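Hemoglobin chain d1 (Lumbricus terrestris, PDB 1X9F) probably carries oxygen as a heme-binding globin subunit of the earthworm's multi-chain extracellular hemoglobin. Local coordinates at residues Ser7-Phe18 and Leu67-Asp78. Numbering follows the deposited sequence.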
# COMPACT_ATOMS: atom_id res chain seq x y z
N SER D 7 22.45 -20.99 1.28
CA SER D 7 21.28 -21.85 1.35
C SER D 7 20.40 -21.45 2.52
O SER D 7 19.17 -21.47 2.43
CB SER D 7 21.68 -23.32 1.47
OG SER D 7 22.30 -23.57 2.73
N LEU D 8 21.05 -21.07 3.61
CA LEU D 8 20.37 -20.59 4.79
C LEU D 8 19.61 -19.30 4.47
O LEU D 8 18.44 -19.16 4.83
CB LEU D 8 21.40 -20.37 5.91
CG LEU D 8 20.89 -20.23 7.34
CD1 LEU D 8 20.77 -18.77 7.74
CD2 LEU D 8 19.58 -20.98 7.61
N LYS D 9 20.29 -18.39 3.77
CA LYS D 9 19.70 -17.12 3.36
C LYS D 9 18.49 -17.34 2.49
O LYS D 9 17.45 -16.71 2.68
CB LYS D 9 20.73 -16.30 2.58
CG LYS D 9 20.31 -14.87 2.31
CD LYS D 9 20.08 -14.13 3.63
CE LYS D 9 20.53 -12.68 3.54
NZ LYS D 9 21.99 -12.55 3.24
N VAL D 10 18.64 -18.23 1.52
CA VAL D 10 17.56 -18.54 0.60
C VAL D 10 16.40 -19.14 1.37
O VAL D 10 15.26 -18.73 1.18
CB VAL D 10 18.02 -19.47 -0.53
CG1 VAL D 10 16.83 -20.07 -1.28
CG2 VAL D 10 18.92 -18.71 -1.50
N LYS D 11 16.69 -20.09 2.26
CA LYS D 11 15.64 -20.69 3.07
C LYS D 11 14.82 -19.62 3.81
O LYS D 11 13.59 -19.63 3.77
CB LYS D 11 16.20 -21.70 4.07
CG LYS D 11 16.80 -22.97 3.42
CD LYS D 11 17.36 -23.85 4.55
CE LYS D 11 18.07 -25.08 4.00
NZ LYS D 11 17.11 -26.10 3.50
N LEU D 12 15.52 -18.70 4.48
CA LEU D 12 14.89 -17.64 5.28
C LEU D 12 14.06 -16.68 4.44
O LEU D 12 12.90 -16.39 4.78
CB LEU D 12 15.98 -16.85 6.02
CG LEU D 12 16.31 -17.22 7.47
CD1 LEU D 12 16.05 -18.70 7.81
CD2 LEU D 12 17.75 -16.82 7.77
N GLN D 13 14.64 -16.21 3.34
CA GLN D 13 13.99 -15.25 2.46
C GLN D 13 12.80 -15.87 1.74
O GLN D 13 11.81 -15.19 1.46
CB GLN D 13 14.98 -14.67 1.46
CG GLN D 13 16.06 -13.82 2.10
CD GLN D 13 16.68 -12.84 1.15
OE1 GLN D 13 16.96 -13.16 -0.01
NE2 GLN D 13 16.91 -11.62 1.63
N TRP D 14 12.92 -17.16 1.44
CA TRP D 14 11.84 -17.89 0.83
C TRP D 14 10.65 -17.96 1.77
O TRP D 14 9.51 -17.77 1.35
CB TRP D 14 12.28 -19.30 0.48
CG TRP D 14 11.20 -20.11 -0.11
CD1 TRP D 14 10.74 -21.30 0.34
CD2 TRP D 14 10.44 -19.79 -1.28
NE1 TRP D 14 9.74 -21.77 -0.49
CE2 TRP D 14 9.53 -20.85 -1.49
CE3 TRP D 14 10.43 -18.71 -2.18
CZ2 TRP D 14 8.61 -20.87 -2.55
CZ3 TRP D 14 9.52 -18.73 -3.24
CH2 TRP D 14 8.62 -19.81 -3.41
N ALA D 15 10.93 -18.24 3.04
CA ALA D 15 9.89 -18.29 4.06
C ALA D 15 9.03 -17.02 4.07
O ALA D 15 7.82 -17.10 4.24
CB ALA D 15 10.49 -18.55 5.43
N SER D 16 9.65 -15.86 3.87
CA SER D 16 8.90 -14.60 3.82
C SER D 16 8.20 -14.40 2.50
O SER D 16 7.00 -14.12 2.47
CB SER D 16 9.79 -13.38 4.10
OG SER D 16 10.69 -13.67 5.17
N ALA D 17 8.93 -14.52 1.40
CA ALA D 17 8.36 -14.23 0.09
C ALA D 17 7.24 -15.20 -0.31
O ALA D 17 6.27 -14.79 -0.97
CB ALA D 17 9.44 -14.19 -0.97
N PHE D 18 7.37 -16.46 0.09
CA PHE D 18 6.37 -17.48 -0.21
C PHE D 18 5.03 -17.14 0.43
O PHE D 18 4.02 -17.02 -0.27
CB PHE D 18 6.85 -18.89 0.23
CG PHE D 18 6.06 -20.03 -0.38
CD1 PHE D 18 5.30 -19.85 -1.54
CD2 PHE D 18 6.11 -21.31 0.19
CE1 PHE D 18 4.59 -20.90 -2.10
CE2 PHE D 18 5.40 -22.37 -0.37
CZ PHE D 18 4.64 -22.16 -1.52
N LEU D 67 4.98 -24.04 -6.95
CA LEU D 67 5.57 -23.36 -5.80
C LEU D 67 5.86 -24.34 -4.67
O LEU D 67 6.88 -24.22 -3.99
CB LEU D 67 4.66 -22.22 -5.32
CG LEU D 67 4.63 -20.88 -6.07
CD1 LEU D 67 6.03 -20.37 -6.41
CD2 LEU D 67 3.80 -20.98 -7.34
N SER D 68 4.95 -25.30 -4.47
CA SER D 68 5.15 -26.32 -3.44
C SER D 68 6.38 -27.16 -3.79
O SER D 68 7.12 -27.60 -2.91
CB SER D 68 3.91 -27.20 -3.28
OG SER D 68 4.14 -28.24 -2.31
N GLY D 69 6.58 -27.38 -5.09
CA GLY D 69 7.75 -28.10 -5.60
C GLY D 69 9.04 -27.34 -5.35
O GLY D 69 10.02 -27.91 -4.86
N LEU D 70 9.02 -26.05 -5.66
CA LEU D 70 10.14 -25.18 -5.40
C LEU D 70 10.44 -25.20 -3.91
O LEU D 70 11.60 -25.22 -3.50
CB LEU D 70 9.82 -23.75 -5.82
CG LEU D 70 10.84 -22.98 -6.66
CD1 LEU D 70 10.42 -21.52 -6.73
CD2 LEU D 70 12.26 -23.10 -6.11
N ASP D 71 9.37 -25.20 -3.11
CA ASP D 71 9.52 -25.25 -1.67
C ASP D 71 10.31 -26.47 -1.20
O ASP D 71 11.17 -26.36 -0.32
CB ASP D 71 8.16 -25.22 -1.00
CG ASP D 71 8.28 -25.01 0.48
OD1 ASP D 71 8.13 -26.00 1.25
OD2 ASP D 71 8.58 -23.90 0.97
N ILE D 72 10.01 -27.63 -1.79
CA ILE D 72 10.70 -28.88 -1.47
C ILE D 72 12.19 -28.78 -1.75
O ILE D 72 13.01 -29.17 -0.92
CB ILE D 72 10.10 -30.09 -2.24
CG1 ILE D 72 8.65 -30.33 -1.81
CG2 ILE D 72 10.93 -31.36 -1.99
CD1 ILE D 72 7.94 -31.40 -2.60
N THR D 73 12.52 -28.25 -2.93
CA THR D 73 13.92 -28.16 -3.35
C THR D 73 14.68 -27.15 -2.51
O THR D 73 15.80 -27.42 -2.11
CB THR D 73 14.06 -27.82 -4.84
OG1 THR D 73 13.39 -26.58 -5.12
CG2 THR D 73 13.32 -28.82 -5.71
N ILE D 74 14.09 -25.98 -2.25
CA ILE D 74 14.74 -25.00 -1.38
C ILE D 74 15.00 -25.62 -0.01
O ILE D 74 16.07 -25.42 0.57
CB ILE D 74 13.88 -23.73 -1.27
CG1 ILE D 74 13.86 -23.02 -2.63
CG2 ILE D 74 14.41 -22.80 -0.15
CD1 ILE D 74 12.98 -21.80 -2.67
N SER D 75 14.05 -26.39 0.50
CA SER D 75 14.22 -26.96 1.83
C SER D 75 15.19 -28.16 1.86
O SER D 75 15.55 -28.64 2.93
CB SER D 75 12.87 -27.31 2.46
OG SER D 75 12.31 -28.47 1.87
N MET D 76 15.61 -28.62 0.67
CA MET D 76 16.58 -29.71 0.54
C MET D 76 17.98 -29.22 0.15
O MET D 76 18.88 -30.03 -0.06
CB MET D 76 16.11 -30.74 -0.50
CG MET D 76 15.00 -31.63 -0.02
SD MET D 76 14.50 -32.80 -1.28
CE MET D 76 13.20 -33.68 -0.41
N LEU D 77 18.15 -27.90 0.05
CA LEU D 77 19.44 -27.32 -0.33
C LEU D 77 20.63 -27.84 0.50
O LEU D 77 21.76 -27.87 0.02
CB LEU D 77 19.38 -25.79 -0.30
CG LEU D 77 19.24 -24.94 -1.57
CD1 LEU D 77 18.90 -25.73 -2.84
CD2 LEU D 77 18.23 -23.81 -1.34
N ASP D 78 20.37 -28.25 1.74
CA ASP D 78 21.41 -28.73 2.66
C ASP D 78 21.51 -30.26 2.79
O ASP D 78 22.31 -30.76 3.59
CB ASP D 78 21.15 -28.14 4.04
CG ASP D 78 19.79 -28.54 4.58
OD1 ASP D 78 19.72 -28.99 5.74
OD2 ASP D 78 18.73 -28.46 3.91
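Segment 7-18 of helix 4-18 packs roughly antiparallel to segment 67-75 of helix 57-75, at 149° between their N-to-C directions; the segment axes approach to 10.0 Å, and the backbones draw nearest where Ser7 CA lies 6.0 Å from Leu77 CA, in the following loop. This is the pairing of the globin fold's A helix with its E helix, whose Leu70 also borders the heme. Trp14 is the knob: CG anti to the backbone N (chi1 178°) sets its indole among Leu67, Leu70, Asp71 and Ile74. CD1 of Ile74 sits over one face, 3.5 Å from the centroid of the five-membered ring in a CH-pi contact, while Phe18 CB covers the opposite face. Close to the indole plane, NE1 donates to the anti side of Asp71 OD2 at 2.8 Å, along a bent N-H...O path of 143°. A leucine in place of Trp14 would probably leave Asp71 OD2 without this donor and strip Ile74 CD1 of its aromatic platform. The other carboxylate oxygen, Asp71 OD1, is bonded by a polar side chain of another protein's chain, so Asp71 joins intra- and intersubunit contacts. Beyond Trp14, Phe18 CE1 packs on Leu67 CB at 3.5 Å. At the other end, Val10 CG1 touches Ile74 CG2 and Leu77 CD2, and Ser7 CB meets Leu77 CB. Lys11 bends at its last torsion, and its NZ donates a hydrogen bond to a lone pair of Ile74 O at 3.2 Å. The same NZ forms a salt bridge with Asp78 OD2, 2.9 Å away and approached from above the carboxylate plane.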